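Local coordinates for protein beta-xylosidase (Uncultured organism, PDB 4MLG) that probably removes xylose units from the non-reducing ends of xylo-oligosaccharides, as a beta-propeller glycoside hydrolase of family 43, at residues 35-40 and 45-50; 69-74 and 95-100. One frame throughout, in Å; residues are numbered along the deposited sequence.

Contact 1. Residues 35-40 and 45-50; sequences SGIPEN and HFNMKD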
ATOM      1  N   SER A  35      17.347  19.064  -5.766  1.00 75.68           N
ATOM      2  CA  SER A  35      16.118  19.522  -5.142  1.00 76.75           C
ATOM      3  C   SER A  35      16.514  20.447  -4.002  1.00 78.23           C
ATOM      4  O   SER A  35      17.591  20.302  -3.426  1.00 79.91           O
ATOM      5  CB  SER A  35      15.307  18.341  -4.610  1.00 75.19           C
ATOM      6  OG  SER A  35      16.052  17.599  -3.660  1.00 74.70           O
ATOM      7  N   GLY A  36      15.652  21.400  -3.671  1.00 77.94           N
ATOM      8  CA  GLY A  36      15.961  22.349  -2.618  1.00 79.40           C
ATOM      9  C   GLY A  36      15.813  21.771  -1.223  1.00 79.04           C
ATOM     10  O   GLY A  36      15.738  22.511  -0.244  1.00 81.57           O
ATOM     11  N   ILE A  37      15.775  20.444  -1.132  1.00 74.39           N
ATOM     12  CA  ILE A  37      15.593  19.761   0.143  1.00 71.49           C
ATOM     13  C   ILE A  37      16.936  19.427   0.783  1.00 72.01           C
ATOM     14  O   ILE A  37      17.794  18.811   0.151  1.00 70.82           O
ATOM     15  CB  ILE A  37      14.789  18.458  -0.038  1.00 66.65           C
ATOM     16  CG1 ILE A  37      13.567  18.704  -0.923  1.00 65.28           C
ATOM     17  CG2 ILE A  37      14.380  17.885   1.311  1.00 65.45           C
ATOM     18  CD1 ILE A  37      12.761  17.458  -1.205  1.00 62.89           C
ATOM     19  N   PRO A  38      17.123  19.835   2.048  1.00 74.39           N
ATOM     20  CA  PRO A  38      18.345  19.505   2.787  1.00 76.26           C
ATOM     21  C   PRO A  38      18.399  18.012   3.084  1.00 76.86           C
ATOM     22  O   PRO A  38      17.373  17.341   2.975  1.00 74.82           O
ATOM     23  CB  PRO A  38      18.191  20.300   4.086  1.00 77.77           C
ATOM     24  CG  PRO A  38      16.723  20.473   4.251  1.00 76.97           C
ATOM     25  CD  PRO A  38      16.181  20.624   2.861  1.00 75.50           C
ATOM     26  N   GLU A  39      19.572  17.504   3.450  1.00 80.32           N
ATOM     27  CA  GLU A  39      19.738  16.079   3.725  1.00 82.20           C
ATOM     28  C   GLU A  39      18.812  15.587   4.834  1.00 84.69           C
ATOM     29  O   GLU A  39      18.393  16.359   5.696  1.00 86.57           O
ATOM     30  CB  GLU A  39      21.192  15.755   4.073  1.00 85.45           C
ATOM     31  CG  GLU A  39      21.959  15.069   2.954  1.00 86.22           C
ATOM     32  CD  GLU A  39      23.298  14.527   3.413  1.00 90.05           C
ATOM     33  OE1 GLU A  39      23.768  14.941   4.493  1.00 93.35           O
ATOM     34  OE2 GLU A  39      23.876  13.682   2.698  1.00 89.97           O
ATOM     35  N   ASN A  40      18.502  14.294   4.803  1.00 85.59           N
ATOM     36  CA  ASN A  40      17.581  13.700   5.764  1.00 88.33           C
ATOM     37  C   ASN A  40      17.814  12.198   5.898  1.00 88.91           C
ATOM     38  O   ASN A  40      18.347  11.563   4.989  1.00 87.18           O
ATOM     39  CB  ASN A  40      16.137  13.970   5.338  1.00 87.97           C
ATOM     40  CG  ASN A  40      15.149  13.812   6.477  1.00 89.53           C
ATOM     41  OD1 ASN A  40      15.440  13.171   7.487  1.00 91.32           O
ATOM     42  ND2 ASN A  40      13.967  14.395   6.316  1.00 89.58           N
ATOM     43  N   HIS A  45      16.149  13.898   0.243  1.00 56.40           N
ATOM     44  CA  HIS A  45      17.033  14.576  -0.703  1.00 57.36           C
ATOM     45  C   HIS A  45      17.215  13.773  -1.988  1.00 56.63           C
ATOM     46  O   HIS A  45      17.608  14.317  -3.021  1.00 56.64           O
ATOM     47  CB  HIS A  45      18.389  14.886  -0.063  1.00 59.83           C
ATOM     48  CG  HIS A  45      19.030  13.706   0.596  1.00 60.41           C
ATOM     49  ND1 HIS A  45      18.689  13.286   1.864  1.00 61.61           N
ATOM     50  CD2 HIS A  45      19.996  12.859   0.168  1.00 61.41           C
ATOM     51  CE1 HIS A  45      19.414  12.230   2.186  1.00 62.53           C
ATOM     52  NE2 HIS A  45      20.217  11.952   1.175  1.00 62.40           N
ATOM     53  N   PHE A  46      16.934  12.476  -1.920  1.00 55.94           N
ATOM     54  CA  PHE A  46      16.886  11.649  -3.117  1.00 54.86           C
ATOM     55  C   PHE A  46      15.531  11.827  -3.787  1.00 55.23           C
ATOM     56  O   PHE A  46      14.684  10.935  -3.751  1.00 55.16           O
ATOM     57  CB  PHE A  46      17.118  10.177  -2.773  1.00 54.03           C
ATOM     58  CG  PHE A  46      18.517   9.874  -2.318  1.00 54.56           C
ATOM     59  CD1 PHE A  46      19.573   9.915  -3.212  1.00 54.08           C
ATOM     60  CD2 PHE A  46      18.774   9.539  -1.000  1.00 56.19           C
ATOM     61  CE1 PHE A  46      20.861   9.633  -2.798  1.00 55.38           C
ATOM     62  CE2 PHE A  46      20.062   9.255  -0.579  1.00 57.33           C
ATOM     63  CZ  PHE A  46      21.106   9.304  -1.481  1.00 56.78           C
ATOM     64  N   ASN A  47      15.333  12.992  -4.394  1.00 56.42           N
ATOM     65  CA  ASN A  47      14.042  13.350  -4.964  1.00 56.74           C
ATOM     66  C   ASN A  47      14.054  13.306  -6.487  1.00 56.38           C
ATOM     67  O   ASN A  47      13.665  14.272  -7.143  1.00 57.08           O
ATOM     68  CB  ASN A  47      13.629  14.744  -4.486  1.00 58.77           C
ATOM     69  CG  ASN A  47      12.146  15.008  -4.660  1.00 59.72           C
ATOM     70  OD1 ASN A  47      11.328  14.089  -4.596  1.00 60.17           O
ATOM     71  ND2 ASN A  47      11.791  16.268  -4.883  1.00 60.46           N
ATOM     72  N   MET A  48      14.506  12.189  -7.047  1.00 55.79           N
ATOM     73  CA  MET A  48      14.506  12.021  -8.496  1.00 55.88           C
ATOM     74  C   MET A  48      13.073  11.967  -9.015  1.00 56.31           C
ATOM     75  O   MET A  48      12.159  11.573  -8.289  1.00 56.04           O
ATOM     76  CB  MET A  48      15.272  10.759  -8.899  1.00 54.11           C
ATOM     77  CG  MET A  48      16.714  10.739  -8.422  1.00 52.80           C
ATOM     78  SD  MET A  48      16.875  10.277  -6.690  1.00 64.28           S
ATOM     79  CE  MET A  48      16.979   8.498  -6.835  1.00 40.25           C
ATOM     80  N   LYS A  49      12.872  12.366 -10.266  1.00 57.86           N
ATOM     81  CA  LYS A  49      11.518  12.473 -10.800  1.00 60.03           C
ATOM     82  C   LYS A  49      11.364  11.999 -12.245  1.00 61.85           C
ATOM     83  O   LYS A  49      10.273  12.075 -12.807  1.00 63.54           O
ATOM     84  CB  LYS A  49      11.007  13.910 -10.663  1.00 61.24           C
ATOM     85  CG  LYS A  49      11.935  14.957 -11.253  1.00 62.09           C
ATOM     86  CD  LYS A  49      11.396  16.360 -11.027  1.00 63.28           C
ATOM     87  CE  LYS A  49      12.355  17.413 -11.556  1.00 65.01           C
ATOM     88  NZ  LYS A  49      11.825  18.793 -11.375  1.00 67.50           N
ATOM     89  N   ASP A  50      12.445  11.506 -12.845  1.00 61.89           N
ATOM     90  CA  ASP A  50      12.376  11.034 -14.226  1.00 63.54           C
ATOM     91  C   ASP A  50      13.456  10.011 -14.589  1.00 61.45           C
ATOM     92  O   ASP A  50      14.358   9.731 -13.798  1.00 60.28           O
ATOM     93  CB  ASP A  50      12.415  12.215 -15.201  1.00 68.47           C
ATOM     94  CG  ASP A  50      13.712  12.993 -15.122  1.00 72.61           C
ATOM     95  OD1 ASP A  50      14.391  12.911 -14.077  1.00 73.03           O
ATOM     96  OD2 ASP A  50      14.050  13.686 -16.103  1.00 75.40           O
TER
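His-45 lies under the aliphatic part of Glu-39, and of all the residues here it has by far the most surface buried by the contact. CG of Glu-39 stands 3.8 Å from the centroid of the His-45 ring and only 5° off its normal, a CH-pi contact over the middle of one face. Beyond CG the Glu-39 chain runs on extended, and its carboxylate plane is turned 55° from the ring; OE2 of Glu-39 stays 4.3 Å from NE2 of His-45, so the touch is made by CG and not by the charged atoms. The ring's edge is met by the backbone carbonyl of Asn-40, whose O lies in the ring plane 3.1 Å from CE1 of His-45. A chi1 of 51°, with CG between the backbone N and the carbonyl carbon, turns the His-45 ring toward Glu-39 and Asn-40. Its CB, placed by the backbone, is 4.0 Å from O of Ile-37. Both segments belong to the long loop between strands 24-32 and 50-56, antiparallel neighbours in one sheet of the propeller. Here the chain doubles back on itself, and the side chain of His-45 lies about 4 Å from a bound sulfate ion, probably from the crystallisation liquor. Were His-45 replaced by an alanine, CG of Glu-39 would probably lose the face it rests on and a gap would open beside the Asn-40 carbonyl. Farther along, Asn-47 and Ile-37 stand roughly perpendicular, ND2 of Asn-47 lying 4.0 Å from CD1 of Ile-37. OG of Ser-35 packs 3.8 Å from CB of Asn-47.

Contact 2. Residues 69-74 and 95-100; sequences VVLRTE and YYMYFP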
ATOM      1  N   VAL A  69      14.346  11.870 -21.951  1.00 65.68           N
ATOM      2  CA  VAL A  69      13.420  11.379 -20.937  1.00 64.35           C
ATOM      3  C   VAL A  69      12.442  10.364 -21.527  1.00 63.81           C
ATOM      4  O   VAL A  69      11.845  10.601 -22.576  1.00 66.43           O
ATOM      5  CB  VAL A  69      12.632  12.540 -20.295  1.00 66.83           C
ATOM      6  CG1 VAL A  69      11.614  12.011 -19.292  1.00 66.18           C
ATOM      7  CG2 VAL A  69      13.584  13.521 -19.631  1.00 67.10           C
ATOM      8  N   VAL A  70      12.287   9.233 -20.846  1.00 61.28           N
ATOM      9  CA  VAL A  70      11.383   8.180 -21.298  1.00 61.94           C
ATOM     10  C   VAL A  70      10.252   7.956 -20.300  1.00 62.39           C
ATOM     11  O   VAL A  70       9.291   7.242 -20.590  1.00 63.75           O
ATOM     12  CB  VAL A  70      12.126   6.852 -21.500  1.00 59.27           C
ATOM     13  CG1 VAL A  70      13.109   6.963 -22.655  1.00 60.43           C
ATOM     14  CG2 VAL A  70      12.836   6.448 -20.216  1.00 55.78           C
ATOM     15  N   LEU A  71      10.378   8.566 -19.125  1.00 61.19           N
ATOM     16  CA  LEU A  71       9.378   8.429 -18.073  1.00 61.31           C
ATOM     17  C   LEU A  71       9.567   9.508 -17.013  1.00 62.07           C
ATOM     18  O   LEU A  71      10.694   9.806 -16.621  1.00 61.94           O
ATOM     19  CB  LEU A  71       9.475   7.046 -17.422  1.00 58.70           C
ATOM     20  CG  LEU A  71       8.377   6.659 -16.428  1.00 56.62           C
ATOM     21  CD1 LEU A  71       7.049   6.471 -17.143  1.00 57.62           C
ATOM     22  CD2 LEU A  71       8.755   5.402 -15.658  1.00 54.92           C
ATOM     23  N   ARG A  72       8.462  10.094 -16.560  1.00 62.86           N
ATOM     24  CA  ARG A  72       8.498  11.051 -15.458  1.00 62.30           C
ATOM     25  C   ARG A  72       7.309  10.829 -14.526  1.00 60.42           C
ATOM     26  O   ARG A  72       6.304  10.239 -14.920  1.00 60.69           O
ATOM     27  CB  ARG A  72       8.519  12.492 -15.976  1.00 66.93           C
ATOM     28  CG  ARG A  72       7.241  12.934 -16.669  1.00 73.04           C
ATOM     29  CD  ARG A  72       7.360  14.356 -17.203  1.00 78.16           C
ATOM     30  NE  ARG A  72       8.392  14.474 -18.231  1.00 81.31           N
ATOM     31  CZ  ARG A  72       8.169  14.339 -19.536  1.00 84.95           C
ATOM     32  NH1 ARG A  72       6.947  14.081 -19.979  1.00 87.21           N
ATOM     33  NH2 ARG A  72       9.168  14.462 -20.398  1.00 85.77           N
ATOM     34  N   THR A  73       7.433  11.307 -13.291  1.00 59.89           N
ATOM     35  CA  THR A  73       6.408  11.097 -12.271  1.00 61.23           C
ATOM     36  C   THR A  73       5.029  11.629 -12.668  1.00 64.04           C
ATOM     37  O   THR A  73       4.011  11.084 -12.251  1.00 64.23           O
ATOM     38  CB  THR A  73       6.817  11.714 -10.919  1.00 61.42           C
ATOM     39  OG1 THR A  73       7.052  13.119 -11.082  1.00 65.10           O
ATOM     40  CG2 THR A  73       8.082  11.054 -10.395  1.00 59.43           C
ATOM     41  N   GLU A  74       4.999  12.687 -13.473  1.00 67.41           N
ATOM     42  CA  GLU A  74       3.731  13.262 -13.918  1.00 72.03           C
ATOM     43  C   GLU A  74       2.947  12.287 -14.791  1.00 71.30           C
ATOM     44  O   GLU A  74       1.716  12.256 -14.751  1.00 73.16           O
ATOM     45  CB  GLU A  74       3.955  14.566 -14.687  1.00 78.33           C
ATOM     46  CG  GLU A  74       4.523  15.708 -13.862  1.00 82.95           C
ATOM     47  CD  GLU A  74       6.034  15.782 -13.930  1.00 85.79           C
ATOM     48  OE1 GLU A  74       6.565  16.904 -14.074  1.00 88.42           O
ATOM     49  OE2 GLU A  74       6.691  14.725 -13.836  1.00 84.79           O
ATOM     50  N   TYR A  95       9.654  -4.459 -24.052  1.00 70.87           N
ATOM     51  CA  TYR A  95      10.565  -4.120 -22.965  1.00 68.62           C
ATOM     52  C   TYR A  95       9.795  -3.634 -21.740  1.00 67.00           C
ATOM     53  O   TYR A  95       9.051  -2.655 -21.808  1.00 67.74           O
ATOM     54  CB  TYR A  95      11.572  -3.061 -23.420  1.00 68.34           C
ATOM     55  CG  TYR A  95      12.502  -3.528 -24.522  1.00 69.24           C
ATOM     56  CD1 TYR A  95      13.786  -3.974 -24.233  1.00 68.75           C
ATOM     57  CD2 TYR A  95      12.095  -3.523 -25.850  1.00 70.60           C
ATOM     58  CE1 TYR A  95      14.640  -4.399 -25.237  1.00 69.76           C
ATOM     59  CE2 TYR A  95      12.938  -3.949 -26.858  1.00 72.17           C
ATOM     60  CZ  TYR A  95      14.210  -4.384 -26.547  1.00 71.78           C
ATOM     61  OH  TYR A  95      15.051  -4.807 -27.552  1.00 73.26           O
ATOM     62  N   TYR A  96       9.976  -4.332 -20.623  1.00 65.06           N
ATOM     63  CA  TYR A  96       9.264  -4.011 -19.394  1.00 64.20           C
ATOM     64  C   TYR A  96      10.167  -3.294 -18.400  1.00 65.42           C
ATOM     65  O   TYR A  96      11.132  -3.870 -17.896  1.00 66.91           O
ATOM     66  CB  TYR A  96       8.701  -5.284 -18.759  1.00 63.62           C
ATOM     67  CG  TYR A  96       7.669  -5.990 -19.612  1.00 65.33           C
ATOM     68  CD1 TYR A  96       6.316  -5.710 -19.471  1.00 65.81           C
ATOM     69  CD2 TYR A  96       8.047  -6.934 -20.558  1.00 66.49           C
ATOM     70  CE1 TYR A  96       5.370  -6.349 -20.246  1.00 67.38           C
ATOM     71  CE2 TYR A  96       7.107  -7.578 -21.339  1.00 68.21           C
ATOM     72  CZ  TYR A  96       5.769  -7.282 -21.179  1.00 68.74           C
ATOM     73  OH  TYR A  96       4.824  -7.919 -21.951  1.00 70.11           O
ATOM     74  N   MET A  97       9.853  -2.032 -18.124  1.00 65.43           N
ATOM     75  CA  MET A  97      10.605  -1.261 -17.140  1.00 64.76           C
ATOM     76  C   MET A  97       9.960  -1.361 -15.763  1.00 63.93           C
ATOM     77  O   MET A  97       8.775  -1.071 -15.602  1.00 64.79           O
ATOM     78  CB  MET A  97      10.709   0.205 -17.558  1.00 64.58           C
ATOM     79  CG  MET A  97      11.328   1.098 -16.495  1.00 63.27           C
ATOM     80  SD  MET A  97      11.451   2.821 -17.005  1.00 55.26           S
ATOM     81  CE  MET A  97      12.573   2.689 -18.394  1.00 45.54           C
ATOM     82  N   TYR A  98      10.741  -1.776 -14.773  1.00 62.45           N
ATOM     83  CA  TYR A  98      10.241  -1.895 -13.410  1.00 60.07           C
ATOM     84  C   TYR A  98      10.821  -0.800 -12.524  1.00 60.12           C
ATOM     85  O   TYR A  98      12.012  -0.804 -12.210  1.00 61.20           O
ATOM     86  CB  TYR A  98      10.558  -3.279 -12.840  1.00 58.06           C
ATOM     87  CG  TYR A  98       9.830  -4.401 -13.545  1.00 57.56           C
ATOM     88  CD1 TYR A  98       8.650  -4.918 -13.030  1.00 57.13           C
ATOM     89  CD2 TYR A  98      10.316  -4.936 -14.732  1.00 58.46           C
ATOM     90  CE1 TYR A  98       7.980  -5.942 -13.669  1.00 57.61           C
ATOM     91  CE2 TYR A  98       9.652  -5.960 -15.378  1.00 59.36           C
ATOM     92  CZ  TYR A  98       8.484  -6.458 -14.843  1.00 58.79           C
ATOM     93  OH  TYR A  98       7.819  -7.475 -15.483  1.00 59.99           O
ATOM     94  N   PHE A  99       9.968   0.138 -12.127  1.00 58.54           N
ATOM     95  CA  PHE A  99      10.403   1.290 -11.351  1.00 56.19           C
ATOM     96  C   PHE A  99       9.806   1.293  -9.948  1.00 53.77           C
ATOM     97  O   PHE A  99       8.639   0.949  -9.762  1.00 53.40           O
ATOM     98  CB  PHE A  99      10.036   2.589 -12.074  1.00 56.92           C
ATOM     99  CG  PHE A  99       8.564   2.742 -12.344  1.00 57.77           C
ATOM    100  CD1 PHE A  99       7.737   3.377 -11.431  1.00 56.92           C
ATOM    101  CD2 PHE A  99       8.008   2.257 -13.518  1.00 58.75           C
ATOM    102  CE1 PHE A  99       6.385   3.516 -11.677  1.00 56.99           C
ATOM    103  CE2 PHE A  99       6.656   2.395 -13.770  1.00 58.78           C
ATOM    104  CZ  PHE A  99       5.844   3.026 -12.849  1.00 57.72           C
ATOM    105  N   PRO A 100      10.616   1.675  -8.953  1.00 52.10           N
ATOM    106  CA  PRO A 100      10.139   1.875  -7.585  1.00 50.28           C
ATOM    107  C   PRO A 100       9.622   3.299  -7.413  1.00 50.49           C
ATOM    108  O   PRO A 100      10.181   4.232  -7.991  1.00 50.62           O
ATOM    109  CB  PRO A 100      11.400   1.661  -6.753  1.00 48.57           C
ATOM    110  CG  PRO A 100      12.500   2.119  -7.636  1.00 50.12           C
ATOM    111  CD  PRO A 100      12.077   1.830  -9.056  1.00 51.70           C
TER
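Leu-71 reaches across to Phe-99 and Met-97 with a single methyl, CD2. That carbon sits over one face of the Phe-99 ring, 4.3 Å from its centroid and 25° off the normal, a CH-pi contact displaced toward the CD2 side of the ring, where CD2 of Leu-71 and CD2 of Phe-99 are 3.9 Å apart. The two side chains stand roughly perpendicular. Against Met-97 the approach is different: Leu-71 and Met-97 run alongside one another with opposite senses, which brings CD2 of Leu-71 to 4.0 Å from SD of Met-97. CG of Met-97 is anti to its backbone N (chi1 173°), and the chain stays extended as far as the sulfur; the bend at chi3 then turns CE aside, to 4.2 Å from CG2 of Val-70, against which Met-97 lies aslant. Every touch is apolar, no hydrogen bond links the segments, and all four touching residues are buried. Phe-99 also packs on Tyr-51 of strand 50-56 and on Leu-83 of strand 81-91, while Met-97 meets Val-88 of the latter strand. The axes of 69-72 and 95-100 come no closer than 10.8 Å and cross at -46°, too far apart for backbone pairing within one sheet. Strand 64-72 belongs to one antiparallel sheet and strand 94-102 to the next along the chain, so this is the face-to-face packing of neighbouring blades, joined by apolar side chains, that characterises a beta-propeller.

Overall arrangement
Contact 2 is core and contact 1 lies nearer the surface: their centres are about 14 and 19 Å from the centre of the chain, and contact 1 mixes buried with exposed residues. Contact 1 is local, folding one inter-strand loop against itself through an imidazole face under an aliphatic CG, backbone carbonyls, and small polar and apolar side chains; contact 2 joins two different sheets with hydrocarbon and thioether groups alone. The centres are about 18 Å apart, yet segments 45-50 and 69-74 adjoin where the loop runs into strand 50-56 beside strand 64-72. There Lys-49 O lies 3.0 Å from Thr-73 N, a probable hydrogen bond, and Asp-50 packs on Val-69.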